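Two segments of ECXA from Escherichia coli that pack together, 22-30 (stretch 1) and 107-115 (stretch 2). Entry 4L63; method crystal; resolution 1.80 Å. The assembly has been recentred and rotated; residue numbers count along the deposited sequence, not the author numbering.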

# COMPACT_ATOMS: atom_id res chain seq x y z
N LEU A 22 5.02 -20.37 9.67
CA LEU A 22 3.57 -20.49 9.72
C LEU A 22 3.14 -21.92 9.50
O LEU A 22 3.65 -22.60 8.61
N TYR A 23 2.20 -22.39 10.31
CA TYR A 23 1.65 -23.73 10.10
C TYR A 23 0.97 -23.79 8.73
O TYR A 23 0.33 -22.84 8.27
N ASN A 24 1.18 -24.91 8.05
CA ASN A 24 0.65 -25.15 6.73
C ASN A 24 -0.60 -26.01 6.85
O ASN A 24 -0.49 -27.22 7.09
N ILE A 25 -1.78 -25.41 6.70
CA ILE A 25 -3.01 -26.16 6.93
C ILE A 25 -3.30 -27.15 5.80
O ILE A 25 -4.11 -28.07 5.95
N THR A 26 -2.62 -26.98 4.67
CA THR A 26 -2.70 -27.97 3.59
C THR A 26 -1.93 -29.22 4.01
O THR A 26 -2.41 -30.34 3.82
N SER A 27 -0.75 -29.02 4.58
CA SER A 27 0.06 -30.14 5.08
C SER A 27 -0.61 -30.81 6.28
O SER A 27 -0.56 -32.03 6.43
N ILE A 28 -1.23 -30.00 7.13
CA ILE A 28 -1.82 -30.49 8.37
C ILE A 28 -3.09 -31.30 8.12
O ILE A 28 -3.26 -32.38 8.67
N TYR A 29 -3.98 -30.78 7.28
CA TYR A 29 -5.28 -31.42 7.06
C TYR A 29 -5.34 -32.27 5.79
O TYR A 29 -6.23 -33.10 5.63
N GLY A 30 -4.38 -32.05 4.90
CA GLY A 30 -4.46 -32.61 3.56
C GLY A 30 -5.06 -31.56 2.64
O GLY A 30 -5.48 -30.50 3.11
N ILE A 107 -9.38 -25.94 19.63
CA ILE A 107 -7.99 -26.37 19.80
C ILE A 107 -7.33 -26.63 18.45
O ILE A 107 -7.70 -27.57 17.74
N PHE A 108 -6.36 -25.79 18.08
CA PHE A 108 -5.62 -25.99 16.84
C PHE A 108 -4.52 -27.01 17.05
O PHE A 108 -3.60 -26.80 17.83
N ASP A 109 -4.64 -28.13 16.33
CA ASP A 109 -3.71 -29.24 16.47
C ASP A 109 -2.95 -29.50 15.18
O ASP A 109 -3.54 -29.93 14.18
N PRO A 110 -1.63 -29.25 15.19
CA PRO A 110 -0.78 -29.44 14.01
C PRO A 110 -0.75 -30.89 13.50
O PRO A 110 -0.33 -31.13 12.37
N SER A 111 -1.20 -31.83 14.33
CA SER A 111 -1.29 -33.22 13.90
C SER A 111 -2.51 -33.46 13.02
O SER A 111 -2.61 -34.49 12.35
N GLY A 112 -3.45 -32.52 13.03
CA GLY A 112 -4.64 -32.61 12.21
C GLY A 112 -5.92 -32.79 12.99
O GLY A 112 -7.01 -32.54 12.46
N ASN A 113 -5.81 -33.24 14.24
CA ASN A 113 -6.98 -33.44 15.08
C ASN A 113 -7.40 -32.17 15.82
O ASN A 113 -7.46 -32.13 17.06
N SER A 114 -7.70 -31.12 15.05
CA SER A 114 -8.19 -29.87 15.61
C SER A 114 -9.64 -30.04 16.04
O SER A 114 -10.44 -30.65 15.33
N ARG A 115 -9.98 -29.52 17.21
CA ARG A 115 -11.32 -29.70 17.76
C ARG A 115 -12.01 -28.37 18.04
O ARG A 115 -11.44 -27.48 18.67

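A short helix, residues 25 to 29, packs against a loop whose Asp109-to-Gly112 segment is a type I turn, and the two stretches bury 393 Å² between them. Leu22 stays out of reach, so the contact begins at Tyr23, whose CA-to-CB bond points toward the loop. With chi1 in m, its ring meets Phe108 as an offset edge-to-face pair: the edge of Phe108 is directed at the Tyr23 face, with Tyr23 CG 3.9 Å from Phe108 CE2. Farther round the same ring, Tyr23 CE1 lies 3.6 Å from Pro110 CG.

Asn24 turns away and serves its own helix. Its OD1 accepts from Ser27 N at 3.0 Å and, weakly, from Thr26 N. Ile25, chi1 p, contributes only a light touch, CG2 to Phe108 CE1 at 4.3 Å, while its end leads away. Thr26 and Ser27 make no contact with the loop.

Ile28, m then t, makes the broadest set of contacts with the loop. Its CA-to-CB bond points sideways, yet the chain's end comes nearer the loop: CD1 reaches Phe108 CZ at 3.7 Å, and CG2 rests 3.7 Å from Gly112 CA. An ideal CB on Gly112 would sit a tight 3.2 Å from Ile28 O, so the helix backbone leaves little room there; at the backbone angles of Gly112 a CB would also be jammed against Ser111 O, which by itself calls for glycine.

Tyr29, chi1 m, closes the contact with its polar tip. Ser114 OG donates to Tyr29 OH at 2.8 Å, while the same OG accepts from Asp109 N at 2.8 Å, so one small hydroxyl links the helix to the loop's internal bonding. Along the ring edge, Tyr29 CE1 approaches Gly112 O at 3.5 Å. Phe108, chi1 t, is the shared apolar surface, touched by Tyr23, Ile25, Ile28 and Tyr29. The rule is one buried aromatic serving several helix-side residues, with a single hydrogen bond across the contact.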

# COMPACT_ATOMS: atom_id res chain seq x y z
CB LEU A 22 2.92 -19.58 8.67
CG LEU A 22 3.14 -18.09 8.93
CD1 LEU A 22 2.99 -17.29 7.65
CD2 LEU A 22 2.18 -17.61 10.00
CB TYR A 23 0.70 -24.11 11.23
CG TYR A 23 1.43 -24.52 12.49
CD1 TYR A 23 1.99 -25.79 12.60
CD2 TYR A 23 1.59 -23.64 13.55
CE1 TYR A 23 2.68 -26.17 13.74
CE2 TYR A 23 2.27 -24.01 14.70
CZ TYR A 23 2.82 -25.29 14.78
OH TYR A 23 3.50 -25.67 15.92
CB ASN A 24 1.71 -25.84 5.87
CG ASN A 24 1.32 -25.93 4.41
OD1 ASN A 24 0.17 -26.19 4.06
ND2 ASN A 24 2.30 -25.73 3.53
CB ILE A 25 -4.23 -25.23 7.14
CG1 ILE A 25 -4.54 -24.42 5.88
CG2 ILE A 25 -4.03 -24.33 8.36
CD1 ILE A 25 -5.88 -23.72 5.93
CB THR A 26 -2.14 -27.43 2.26
OG1 THR A 26 -2.91 -26.31 1.82
CG2 THR A 26 -2.19 -28.52 1.18
CB SER A 27 1.45 -29.66 5.47
OG SER A 27 2.09 -29.00 4.40
CB ILE A 28 -2.12 -29.33 9.35
CG1 ILE A 28 -0.81 -28.71 9.86
CG2 ILE A 28 -2.95 -29.82 10.52
CD1 ILE A 28 -1.00 -27.42 10.65
CB TYR A 29 -6.38 -30.36 7.02
CG TYR A 29 -6.53 -29.57 8.30
CD1 TYR A 29 -6.59 -30.21 9.54
CD2 TYR A 29 -6.60 -28.18 8.28
CE1 TYR A 29 -6.72 -29.49 10.71
CE2 TYR A 29 -6.74 -27.45 9.45
CZ TYR A 29 -6.79 -28.11 10.66
OH TYR A 29 -6.93 -27.38 11.82
CB ILE A 107 -7.88 -27.65 20.64
CG1 ILE A 107 -8.46 -27.44 22.04
CG2 ILE A 107 -6.43 -28.10 20.72
CD1 ILE A 107 -8.23 -28.63 22.96
CB PHE A 108 -5.02 -24.67 16.34
CG PHE A 108 -4.31 -24.79 15.01
CD1 PHE A 108 -5.03 -24.88 13.83
CD2 PHE A 108 -2.93 -24.83 14.95
CE1 PHE A 108 -4.38 -24.99 12.61
CE2 PHE A 108 -2.27 -24.93 13.74
CZ PHE A 108 -3.00 -25.02 12.56
CB ASP A 109 -4.46 -30.50 16.92
CG ASP A 109 -3.57 -31.71 16.99
OD1 ASP A 109 -2.35 -31.56 17.25
OD2 ASP A 109 -4.08 -32.83 16.78
CB PRO A 110 0.60 -29.01 14.52
CG PRO A 110 0.31 -28.05 15.63
CD PRO A 110 -0.91 -28.61 16.30
CB SER A 111 -1.32 -34.15 15.11
OG SER A 111 -0.06 -34.18 15.77
CB ASN A 113 -6.73 -34.56 16.09
CG ASN A 113 -8.00 -34.98 16.81
OD1 ASN A 113 -9.09 -34.90 16.25
ND2 ASN A 113 -7.86 -35.41 18.05
CB SER A 114 -8.06 -28.74 14.59
OG SER A 114 -6.70 -28.38 14.42
CB ARG A 115 -11.27 -30.55 19.03
CG ARG A 115 -10.01 -31.40 19.17
CD ARG A 115 -10.02 -32.19 20.47
NE ARG A 115 -10.03 -31.32 21.65
CZ ARG A 115 -10.49 -31.68 22.84
NH1 ARG A 115 -10.47 -30.82 23.85
NH2 ARG A 115 -10.98 -32.90 23.03